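Local coordinates for uncharacterized protein (Thermus thermophilus HB8, PDB 6SCE), which is a type III CRISPR defence DNA nuclease activated by cyclic oligoadenylate, which it probably senses through CARF domains, at residues A93-L97 and L388-L392; L294-V298 and Y318-T322; Y306-H311 and V418-R424; P374-N380 and A398-L403. The contacts are given in a common frame with arbitrary orientation. Residues are numbered along the deposited sequence.

Overall arrangement
The chain opens contact 1 on helix 90-100 and closes it, 291 residues on, at helix 384-393, joining its N-terminal Rossmann-like domain to the second one. All of contact 2 falls within that span and pairs strand 293-297 with 316-321. Contact 3 begins on helix 303-312, between the two strands of contact 2, and ends at 418-424, so it crosses both contacts 1 and 2. Contact 4 (374-380 with 398-403) starts before contact 1 has closed and ends after it, hence crosses it, and lies wholly within the span of contact 3. Contacts 2 and 4 follow in series, yet their strands 293-297 and 375-378 are neighbours in one sheet.

Contact 1 (A93-L97 and L388-L392)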
# COMPACT_ATOMS: atom_id res chain seq x y z
N ALA A 93 -6.97 -8.06 15.20
CA ALA A 93 -5.92 -8.50 16.11
C ALA A 93 -6.10 -7.84 17.47
O ALA A 93 -6.00 -8.49 18.53
CB ALA A 93 -4.55 -8.20 15.54
N VAL A 94 -6.37 -6.54 17.45
CA VAL A 94 -6.54 -5.84 18.70
C VAL A 94 -7.73 -6.39 19.50
O VAL A 94 -7.61 -6.62 20.72
CB VAL A 94 -6.71 -4.34 18.48
CG1 VAL A 94 -7.17 -3.65 19.75
CG2 VAL A 94 -5.40 -3.73 17.99
N ARG A 95 -8.85 -6.58 18.83
CA ARG A 95 -10.06 -7.10 19.49
C ARG A 95 -9.90 -8.54 20.00
O ARG A 95 -10.28 -8.85 21.14
CB ARG A 95 -11.25 -6.99 18.58
CG ARG A 95 -11.58 -5.51 18.34
CD ARG A 95 -12.94 -5.27 17.81
NE ARG A 95 -13.95 -5.76 18.75
CZ ARG A 95 -15.21 -5.96 18.42
NH1 ARG A 95 -15.64 -5.66 17.21
NH2 ARG A 95 -16.05 -6.46 19.32
N PHE A 96 -9.29 -9.39 19.18
CA PHE A 96 -8.99 -10.76 19.61
C PHE A 96 -8.01 -10.78 20.76
O PHE A 96 -8.15 -11.58 21.67
CB PHE A 96 -8.45 -11.60 18.46
CG PHE A 96 -9.50 -12.28 17.66
CD1 PHE A 96 -10.57 -11.56 17.14
CD2 PHE A 96 -9.44 -13.64 17.41
CE1 PHE A 96 -11.55 -12.17 16.40
CE2 PHE A 96 -10.43 -14.26 16.67
CZ PHE A 96 -11.47 -13.52 16.14
N LEU A 97 -7.01 -9.89 20.75
CA LEU A 97 -6.05 -9.91 21.84
C LEU A 97 -6.76 -9.59 23.16
O LEU A 97 -6.48 -10.23 24.18
CB LEU A 97 -4.94 -8.92 21.64
CG LEU A 97 -3.91 -8.79 22.76
CD1 LEU A 97 -3.18 -10.10 23.02
CD2 LEU A 97 -2.94 -7.68 22.42
N LEU A 388 -0.06 -3.61 17.70
CA LEU A 388 -0.37 -4.17 19.01
C LEU A 388 0.46 -3.50 20.12
O LEU A 388 -0.05 -3.27 21.21
CB LEU A 388 -0.20 -5.66 19.04
CG LEU A 388 -1.24 -6.45 18.24
CD1 LEU A 388 -0.99 -7.94 18.35
CD2 LEU A 388 -2.62 -6.12 18.72
N GLY A 389 1.71 -3.18 19.83
CA GLY A 389 2.55 -2.45 20.77
C GLY A 389 1.98 -1.12 21.15
O GLY A 389 1.99 -0.70 22.33
N LEU A 390 1.45 -0.44 20.14
CA LEU A 390 0.83 0.83 20.39
C LEU A 390 -0.42 0.63 21.22
O LEU A 390 -0.65 1.36 22.16
CB LEU A 390 0.51 1.56 19.07
CG LEU A 390 -0.43 2.77 19.13
CD1 LEU A 390 -0.00 3.78 20.15
CD2 LEU A 390 -0.43 3.44 17.77
N TYR A 391 -1.24 -0.35 20.87
CA TYR A 391 -2.45 -0.60 21.63
C TYR A 391 -2.12 -0.90 23.11
O TYR A 391 -2.81 -0.43 24.00
CB TYR A 391 -3.23 -1.78 21.03
CG TYR A 391 -4.29 -2.30 21.96
CD1 TYR A 391 -5.45 -1.57 22.18
CD2 TYR A 391 -4.15 -3.53 22.58
CE1 TYR A 391 -6.44 -2.05 23.04
CE2 TYR A 391 -5.13 -4.01 23.43
CZ TYR A 391 -6.27 -3.27 23.66
OH TYR A 391 -7.25 -3.79 24.50
N LEU A 392 -1.04 -1.64 23.34
CA LEU A 392 -0.67 -2.05 24.71
C LEU A 392 -0.10 -0.89 25.53
O LEU A 392 -0.05 -0.98 26.77
CB LEU A 392 0.32 -3.23 24.66
CG LEU A 392 -0.33 -4.54 24.21
CD1 LEU A 392 0.71 -5.59 23.89
CD2 LEU A 392 -1.31 -5.09 25.23
O HOH W 1 -8.65 -5.40 23.03
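Both segments are pure helix, and their axes approach to 10.6 Å at an angle of 51° between N-to-C directions (signed crossing -51°). The tightest backbone point is V94 CA to L388 CA, 6.4 Å, and no direct hydrogen bond crosses. Direct contacts join apolar side chains (A93, V94, L97, L388, L392) and the Y391 ring. L388 starts sideways from CA, but its m,t rotamer carries CD2 among A93, V94 and L97: 4.3 Å from A93 CB, 3.7 Å from V94 CG2 and 4.0 Å from L97 CD2. V94 CG1 sits over a face of the Y391 ring, 3.7 Å from the centroid and 13° off the normal, a CH-pi contact. The polar link runs through a water, 2.6 Å from Y391 OH and 2.8 Å from V94 O, to which it donates. Helix 90-100 follows strand 81-84 as helix 384-393 follows strand 375-378, and the two sheets share one strand order. Equivalent helices thus meet between two Rossmann-like domains, consistent with a CARF pair within one chain.

Contact 2 (L294-V298 and Y318-T322). With nucleotides of chain B.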
# COMPACT_ATOMS: atom_id res chain seq x y z
N LEU A 294 -1.62 12.85 18.74
CA LEU A 294 -1.82 11.71 17.83
C LEU A 294 -0.59 10.83 17.92
O LEU A 294 0.54 11.30 17.75
CB LEU A 294 -2.02 12.17 16.40
CG LEU A 294 -2.10 11.09 15.31
CD1 LEU A 294 -3.23 10.10 15.63
CD2 LEU A 294 -2.30 11.72 13.95
N LEU A 295 -0.82 9.56 18.20
CA LEU A 295 0.22 8.54 18.18
C LEU A 295 -0.04 7.62 16.99
O LEU A 295 -1.16 7.17 16.79
CB LEU A 295 0.18 7.71 19.45
CG LEU A 295 -0.05 8.42 20.77
CD1 LEU A 295 -0.03 7.40 21.89
CD2 LEU A 295 0.97 9.49 20.97
N ALA A 296 1.00 7.36 16.21
CA ALA A 296 0.86 6.53 15.03
C ALA A 296 2.17 5.88 14.63
O ALA A 296 3.26 6.42 14.93
CB ALA A 296 0.33 7.36 13.85
N LEU A 297 2.07 4.73 13.96
CA LEU A 297 3.19 4.12 13.27
C LEU A 297 3.23 4.74 11.86
O LEU A 297 2.26 5.39 11.45
CB LEU A 297 3.00 2.59 13.27
CG LEU A 297 2.83 2.32 14.77
CD1 LEU A 297 1.59 1.57 15.21
CD2 LEU A 297 4.11 1.83 15.44
N VAL A 298 4.35 4.58 11.15
CA VAL A 298 4.46 5.01 9.77
C VAL A 298 4.78 3.79 8.94
O VAL A 298 5.69 3.01 9.26
CB VAL A 298 5.51 6.13 9.57
CG1 VAL A 298 5.64 6.48 8.09
CG2 VAL A 298 5.10 7.37 10.35
N TYR A 318 3.32 11.84 17.62
CA TYR A 318 4.42 10.94 17.92
C TYR A 318 4.40 9.86 16.87
O TYR A 318 3.38 9.20 16.73
CB TYR A 318 4.23 10.30 19.28
CG TYR A 318 4.39 11.28 20.44
CD1 TYR A 318 3.37 12.13 20.79
CD2 TYR A 318 5.57 11.30 21.20
CE1 TYR A 318 3.51 13.02 21.86
CE2 TYR A 318 5.72 12.18 22.25
CZ TYR A 318 4.69 13.04 22.59
OH TYR A 318 4.83 13.92 23.66
N LEU A 319 5.49 9.73 16.12
CA LEU A 319 5.59 8.86 14.97
C LEU A 319 6.71 7.85 15.18
O LEU A 319 7.85 8.25 15.42
CB LEU A 319 5.85 9.66 13.69
CG LEU A 319 4.82 10.71 13.29
CD1 LEU A 319 5.28 11.53 12.11
CD2 LEU A 319 3.49 10.01 13.01
N LEU A 320 6.39 6.56 15.13
CA LEU A 320 7.38 5.50 15.27
C LEU A 320 7.42 4.63 14.05
O LEU A 320 6.38 4.26 13.52
CB LEU A 320 7.05 4.62 16.48
CG LEU A 320 7.04 5.28 17.85
CD1 LEU A 320 6.70 4.27 18.96
CD2 LEU A 320 8.37 5.92 18.14
N THR A 321 8.62 4.28 13.59
CA THR A 321 8.74 3.27 12.55
C THR A 321 10.14 2.65 12.55
O THR A 321 10.93 2.87 13.46
CB THR A 321 8.31 3.79 11.16
OG1 THR A 321 8.09 2.67 10.30
CG2 THR A 321 9.32 4.74 10.57
N THR A 322 10.39 1.84 11.54
CA THR A 322 11.59 1.08 11.42
C THR A 322 12.57 1.85 10.53
O THR A 322 12.20 2.72 9.72
CB THR A 322 11.32 -0.29 10.77
OG1 THR A 322 10.60 -0.08 9.55
CG2 THR A 322 10.50 -1.15 11.69
P A B 3 0.75 -7.25 8.98
OP1 A B 3 1.32 -7.73 10.31
OP2 A B 3 -0.75 -7.29 8.93
O5' A B 3 1.29 -5.78 8.69
C5' A B 3 1.19 -5.15 7.41
C4' A B 3 1.69 -3.73 7.58
O4' A B 3 3.10 -3.76 7.93
C3' A B 3 1.56 -2.84 6.35
O3' A B 3 0.96 -1.63 6.79
C2' A B 3 3.02 -2.63 5.92
O2' A B 3 3.26 -1.42 5.24
C1' A B 3 3.73 -2.69 7.27
N9 A B 3 5.14 -3.00 7.18
C8 A B 3 5.70 -4.04 6.47
N7 A B 3 7.01 -4.09 6.62
C5 A B 3 7.31 -3.05 7.49
C6 A B 3 8.52 -2.61 8.05
N6 A B 3 9.69 -3.20 7.81
N1 A B 3 8.46 -1.56 8.90
C2 A B 3 7.27 -1.00 9.16
N3 A B 3 6.06 -1.33 8.69
C4 A B 3 6.16 -2.38 7.85
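Two parallel strands run 13° apart with axes 4.9 Å from each other, and alternation sends L295, L297, Y318 and L320 to one face of the sheet, A296 and L319 to the other. The backbone ladder is regular: Y318 N to L294 O at 2.8 Å, then A296 N to Y318 O, L320 N to A296 O and V298 N to L320 O, each 3.1 Å. L295 adopts m,t with chi1 at -41°, which swings CD2 to 3.6 Å from Y318 CD1. L297 has two deposited conformers; the one described has chi2 at 125°, between wells, and CD2 lies 4.2 Å from L320 CB. On the opposite face L319, also m,t, brings CD2 to 4.2 Å from A296 CB and 4.1 Å from V298 CG2. The two threonines differ in chi1. T321, at t, donates OG1 to V298 O at 2.6 Å and so carries the pairing past the ladder, whereas T322, at p, donates OG1 to N1 of adenine A3 of chain B at 2.7 Å. The loop residue just past the strand thus bonds one adenine of the bound oligoadenylate. Helices 354-370 and 384-393 cover the L295 face, helix 326-338 packs on L319, and strands 375-378 and 342-347 flank the pair in the sheet.

Contact 3 (Y306-H311 and V418-R424); sequences YAAYLH and VPWEEGR
L310, rotamer m,t, overlaps V418, P419 and W420 and is the residue most covered in this contact, where a helix of the second Rossmann-like domain (303-312) meets the loop between its last sheet strand and helix 425-432. Residues 306-311 are regular helix. The loop passes it with H311 CA 5.7 Å from V418 CA and L310 CA 6.4 Å from P419 CA. P419 (phi -78°, psi 71°) centres an inverse gamma turn, followed by a 3-10 turn at 420-422 with E422 N to P419 O at 3.0 Å. L310 CB lies 4.1 Å from V418 CG1, L310 CD1 3.8 Å from W420 CE3, and L310 O 3.6 Å from P419 CG. W420, with chi1 m and chi2 119°, places CH2 3.6 Å from A307 CB, while its NE1 bonds D406 O. G423 CA passes 4.1 Å from L310 CD1. Y306, chi1 t and chi2 55°, reaches the N-cap of helix 425-432, where R424 N donates to Y306 OH at 2.9 Å and 155°.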
# COMPACT_ATOMS: atom_id res chain seq x y z
N TYR A 306 -3.28 10.24 7.29
CA TYR A 306 -3.92 11.49 6.91
C TYR A 306 -5.34 11.59 7.53
O TYR A 306 -5.72 12.64 8.02
CB TYR A 306 -3.99 11.58 5.41
CG TYR A 306 -4.44 12.93 4.92
CD1 TYR A 306 -3.79 14.08 5.32
CD2 TYR A 306 -5.49 13.06 4.04
CE1 TYR A 306 -4.17 15.33 4.87
CE2 TYR A 306 -5.89 14.31 3.58
CZ TYR A 306 -5.23 15.44 4.00
OH TYR A 306 -5.60 16.69 3.56
N ALA A 307 -6.09 10.50 7.49
CA ALA A 307 -7.40 10.47 8.12
C ALA A 307 -7.28 10.77 9.59
O ALA A 307 -8.07 11.53 10.14
CB ALA A 307 -8.08 9.12 7.91
N ALA A 308 -6.28 10.18 10.23
CA ALA A 308 -6.06 10.41 11.65
C ALA A 308 -5.76 11.88 11.96
O ALA A 308 -6.21 12.42 12.98
CB ALA A 308 -4.94 9.53 12.17
N TYR A 309 -4.97 12.50 11.09
CA TYR A 309 -4.71 13.94 11.19
C TYR A 309 -6.02 14.75 11.06
O TYR A 309 -6.27 15.65 11.86
CB TYR A 309 -3.71 14.35 10.12
CG TYR A 309 -3.68 15.83 9.89
CD1 TYR A 309 -3.12 16.66 10.84
CD2 TYR A 309 -4.27 16.39 8.77
CE1 TYR A 309 -3.13 18.03 10.66
CE2 TYR A 309 -4.26 17.76 8.57
CZ TYR A 309 -3.69 18.57 9.53
OH TYR A 309 -3.68 19.93 9.38
N LEU A 310 -6.85 14.43 10.08
CA LEU A 310 -8.10 15.17 9.88
C LEU A 310 -9.03 15.01 11.08
O LEU A 310 -9.64 15.98 11.54
CB LEU A 310 -8.81 14.74 8.61
CG LEU A 310 -8.08 15.01 7.30
CD1 LEU A 310 -8.90 14.47 6.15
CD2 LEU A 310 -7.79 16.49 7.15
N HIS A 311 -9.09 13.79 11.62
CA HIS A 311 -9.95 13.51 12.78
C HIS A 311 -9.44 14.15 14.07
O HIS A 311 -10.21 14.82 14.79
CB HIS A 311 -10.09 12.00 12.92
CG HIS A 311 -10.76 11.56 14.18
ND1 HIS A 311 -12.11 11.73 14.40
CD2 HIS A 311 -10.27 10.94 15.28
CE1 HIS A 311 -12.42 11.21 15.58
NE2 HIS A 311 -11.32 10.74 16.14
N VAL A 418 -15.24 11.09 9.32
CA VAL A 418 -14.05 11.91 9.15
C VAL A 418 -14.44 13.19 8.43
O VAL A 418 -15.27 13.13 7.52
CB VAL A 418 -13.02 11.15 8.32
CG1 VAL A 418 -11.75 11.96 8.10
CG2 VAL A 418 -12.66 9.87 9.06
N PRO A 419 -13.86 14.33 8.81
CA PRO A 419 -14.18 15.56 8.04
C PRO A 419 -13.39 15.59 6.72
O PRO A 419 -12.50 16.42 6.53
CB PRO A 419 -13.77 16.69 8.97
CG PRO A 419 -12.87 16.09 10.01
CD PRO A 419 -13.08 14.60 10.02
N TRP A 420 -13.76 14.73 5.80
CA TRP A 420 -12.99 14.56 4.58
C TRP A 420 -13.01 15.82 3.74
O TRP A 420 -12.09 16.04 2.96
CB TRP A 420 -13.57 13.45 3.73
CG TRP A 420 -13.39 12.06 4.29
CD1 TRP A 420 -14.37 11.19 4.62
CD2 TRP A 420 -12.16 11.37 4.47
NE1 TRP A 420 -13.82 9.99 5.03
CE2 TRP A 420 -12.46 10.08 4.92
CE3 TRP A 420 -10.82 11.72 4.28
CZ2 TRP A 420 -11.48 9.14 5.23
CZ3 TRP A 420 -9.83 10.76 4.56
CH2 TRP A 420 -10.18 9.50 5.02
N GLU A 421 -14.05 16.64 3.91
CA GLU A 421 -14.16 17.91 3.17
C GLU A 421 -13.01 18.86 3.45
O GLU A 421 -12.76 19.77 2.68
CB GLU A 421 -15.53 18.59 3.40
CG GLU A 421 -15.73 19.20 4.79
CD GLU A 421 -16.03 18.16 5.87
OE1 GLU A 421 -16.16 16.95 5.56
OE2 GLU A 421 -16.15 18.56 7.05
N GLU A 422 -12.29 18.64 4.54
CA GLU A 422 -11.08 19.41 4.87
C GLU A 422 -9.82 18.86 4.25
O GLU A 422 -8.75 19.42 4.42
CB GLU A 422 -10.87 19.45 6.38
CG GLU A 422 -12.02 20.00 7.19
CD GLU A 422 -11.74 19.90 8.67
OE1 GLU A 422 -10.60 19.52 9.06
OE2 GLU A 422 -12.67 20.16 9.47
N GLY A 423 -9.93 17.73 3.58
CA GLY A 423 -8.79 17.07 2.95
C GLY A 423 -8.39 17.76 1.66
O GLY A 423 -9.21 18.47 1.03
N ARG A 424 -7.13 17.60 1.30
CA ARG A 424 -6.61 18.15 0.04
C ARG A 424 -5.67 17.14 -0.58
O ARG A 424 -4.79 16.61 0.13
CB ARG A 424 -5.87 19.46 0.28
CG ARG A 424 -6.65 20.50 1.07
CD ARG A 424 -5.77 21.69 1.42
NE ARG A 424 -6.25 22.35 2.64
CZ ARG A 424 -5.60 23.30 3.32
NH1 ARG A 424 -4.41 23.75 2.91
NH2 ARG A 424 -6.14 23.81 4.42

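Contact 4 (P374-N380 and A398-L403). With nucleotides of chain B.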
# COMPACT_ATOMS: atom_id res chain seq x y z
N PRO A 374 -6.29 15.07 25.21
CA PRO A 374 -6.87 13.98 24.44
C PRO A 374 -5.75 13.18 23.74
O PRO A 374 -4.85 13.78 23.15
CB PRO A 374 -7.72 14.70 23.40
CG PRO A 374 -8.04 16.02 24.01
CD PRO A 374 -6.85 16.38 24.84
N VAL A 375 -5.81 11.86 23.84
CA VAL A 375 -4.81 11.01 23.22
C VAL A 375 -5.45 10.17 22.15
O VAL A 375 -6.21 9.26 22.48
CB VAL A 375 -4.17 10.05 24.24
CG1 VAL A 375 -3.06 9.24 23.56
CG2 VAL A 375 -3.61 10.80 25.40
N HIS A 376 -5.12 10.44 20.89
CA HIS A 376 -5.62 9.66 19.75
C HIS A 376 -4.55 8.64 19.34
O HIS A 376 -3.36 8.94 19.32
CB HIS A 376 -5.94 10.56 18.56
CG HIS A 376 -7.02 11.56 18.83
ND1 HIS A 376 -8.33 11.35 18.46
CD2 HIS A 376 -6.98 12.76 19.43
CE1 HIS A 376 -9.05 12.39 18.83
NE2 HIS A 376 -8.26 13.27 19.41
N ALA A 377 -4.98 7.42 19.05
CA ALA A 377 -4.05 6.40 18.64
C ALA A 377 -4.59 5.77 17.38
O ALA A 377 -5.67 5.18 17.37
CB ALA A 377 -3.86 5.36 19.73
N ASN A 378 -3.83 5.88 16.31
CA ASN A 378 -4.21 5.25 15.07
C ASN A 378 -3.59 3.84 15.02
O ASN A 378 -2.39 3.67 15.23
CB ASN A 378 -3.70 6.07 13.88
CG ASN A 378 -3.99 5.37 12.58
OD1 ASN A 378 -3.19 4.53 12.11
ND2 ASN A 378 -5.17 5.64 12.04
N LEU A 379 -4.41 2.85 14.70
CA LEU A 379 -3.97 1.46 14.67
C LEU A 379 -3.87 0.84 13.28
O LEU A 379 -3.76 -0.37 13.14
CB LEU A 379 -4.90 0.64 15.57
CG LEU A 379 -4.90 1.05 17.05
CD1 LEU A 379 -5.91 0.27 17.86
CD2 LEU A 379 -3.52 0.87 17.67
N ASN A 380 -3.85 1.68 12.24
CA ASN A 380 -3.75 1.22 10.87
C ASN A 380 -2.38 0.84 10.40
O ASN A 380 -2.28 -0.01 9.52
CB ASN A 380 -4.21 2.27 9.88
CG ASN A 380 -5.72 2.40 9.84
OD1 ASN A 380 -6.26 3.18 10.59
ND2 ASN A 380 -6.37 1.64 9.00
N ALA A 398 -7.64 6.84 26.55
CA ALA A 398 -7.10 6.97 25.20
C ALA A 398 -8.18 6.70 24.16
O ALA A 398 -9.16 5.97 24.39
CB ALA A 398 -5.89 6.04 24.99
N ARG A 399 -8.03 7.32 23.01
CA ARG A 399 -8.99 7.21 21.95
C ARG A 399 -8.37 6.46 20.77
O ARG A 399 -7.76 7.08 19.89
CB ARG A 399 -9.43 8.60 21.53
CG ARG A 399 -10.00 9.42 22.67
CD ARG A 399 -9.84 10.90 22.37
NE ARG A 399 -10.35 11.73 23.46
CZ ARG A 399 -11.31 12.63 23.35
NH1 ARG A 399 -11.89 12.86 22.20
NH2 ARG A 399 -11.69 13.35 24.41
N ALA A 400 -8.53 5.15 20.74
CA ALA A 400 -7.99 4.33 19.62
C ALA A 400 -8.96 4.18 18.45
O ALA A 400 -10.18 4.03 18.64
CB ALA A 400 -7.56 2.98 20.11
N HIS A 401 -8.43 4.25 17.23
CA HIS A 401 -9.27 4.10 16.04
C HIS A 401 -8.54 3.35 14.96
O HIS A 401 -7.32 3.20 15.00
CB HIS A 401 -9.74 5.45 15.53
CG HIS A 401 -8.65 6.30 14.95
ND1 HIS A 401 -8.14 7.39 15.62
CD2 HIS A 401 -7.98 6.22 13.78
CE1 HIS A 401 -7.17 7.93 14.88
NE2 HIS A 401 -7.06 7.24 13.76
N TYR A 402 -9.31 2.92 14.00
CA TYR A 402 -8.82 2.22 12.83
C TYR A 402 -9.66 2.64 11.65
O TYR A 402 -10.88 2.38 11.60
CB TYR A 402 -8.91 0.71 13.06
CG TYR A 402 -8.39 -0.12 11.92
CD1 TYR A 402 -9.20 -0.46 10.86
CD2 TYR A 402 -7.07 -0.60 11.92
CE1 TYR A 402 -8.74 -1.23 9.81
CE2 TYR A 402 -6.59 -1.35 10.86
CZ TYR A 402 -7.42 -1.67 9.81
OH TYR A 402 -6.97 -2.40 8.72
N LEU A 403 -9.02 3.25 10.65
CA LEU A 403 -9.72 3.57 9.40
C LEU A 403 -10.06 2.33 8.64
O LEU A 403 -9.20 1.51 8.33
CB LEU A 403 -8.90 4.50 8.51
CG LEU A 403 -9.54 4.86 7.15
CD1 LEU A 403 -10.67 5.86 7.33
CD2 LEU A 403 -8.49 5.49 6.23
P A B 4 0.00 -0.76 5.84
OP1 A B 4 -0.21 -1.45 4.54
OP2 A B 4 0.45 0.68 5.85
O5' A B 4 -1.33 -0.92 6.71
C5' A B 4 -2.45 -0.09 6.38
C4' A B 4 -3.71 -0.81 6.80
O4' A B 4 -4.83 0.12 6.78
C3' A B 4 -4.09 -1.95 5.87
O3' A B 4 -4.72 -3.06 6.50
C2' A B 4 -5.10 -1.26 4.95
O2' A B 4 -5.92 -2.17 4.26
C1' A B 4 -5.85 -0.43 5.97
N9 A B 4 -6.67 0.63 5.42
C8 A B 4 -7.99 0.84 5.74
N7 A B 4 -8.54 1.82 5.07
C5 A B 4 -7.53 2.27 4.22
C6 A B 4 -7.48 3.29 3.25
N6 A B 4 -8.52 4.07 2.92
N1 A B 4 -6.31 3.46 2.58
C2 A B 4 -5.28 2.67 2.89
N3 A B 4 -5.20 1.69 3.80
C4 A B 4 -6.37 1.54 4.44
P A B 1 -4.04 -3.91 7.67
OP1 A B 1 -4.71 -3.61 8.98
OP2 A B 1 -2.54 -3.78 7.62
O5' A B 1 -4.49 -5.39 7.27
C5' A B 1 -3.71 -6.19 6.39
C4' A B 1 -4.64 -7.14 5.67
O4' A B 1 -5.41 -6.40 4.68
C3' A B 1 -3.91 -8.25 4.91
O3' A B 1 -3.96 -9.44 5.71
C2' A B 1 -4.69 -8.34 3.59
O2' A B 1 -5.78 -9.23 3.70
C1' A B 1 -5.17 -6.91 3.40
N9 A B 1 -4.21 -6.03 2.73
C8 A B 1 -3.86 -4.77 3.12
N7 A B 1 -2.99 -4.22 2.32
C5 A B 1 -2.77 -5.17 1.33
C6 A B 1 -1.95 -5.17 0.19
N6 A B 1 -1.15 -4.16 -0.15
N1 A B 1 -1.97 -6.28 -0.60
C2 A B 1 -2.76 -7.30 -0.24
N3 A B 1 -3.57 -7.40 0.82
C4 A B 1 -3.52 -6.29 1.57
O HOH W 2 -7.88 10.97 25.55
O HOH W 3 -8.90 8.73 17.76
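This is a parallel strand pairing within the beta-alpha-beta unit formed by strand 375-378, helix 384-393 and strand 399-404, and its C-terminal end opens onto the bound oligoadenylate. The axes approach to 4.6 Å with 26° between directions. The ladder alternates R399 N to V375 O (2.7 Å), A377 N to R399 O, H401 N to A377 O and L379 N to H401 O (2.9 Å each). R399 CD covers a face of the H376 ring, 4.1 Å from its centroid, and N378 CA does the same for H401 at 4.0 Å. A water lies 2.8 Å from H376 ND1 and 2.6 Å from H401 ND1, and donates to R399 O at 2.9 Å. After N378 the first segment leaves strand conformation in an Asx turn, N380 N to N378 OD1 at 2.9 Å, and the N380 amide takes over the pairing: OD1 accepts from L403 N at 2.8 Å while ND2 donates to L403 O at 2.9 Å. The same ND2 donates to O4' of A4 of chain B at 3.1 Å. Next to it Y402 OH donates to OP1 of A1 of chain B at 2.6 Å. K90, from the first domain, bonds N380 O. One asparagine amide thus couples the strand ends to a ribose, and from these two segments the ligand receives two hydrogen bonds, both from uncharged side-chain donors.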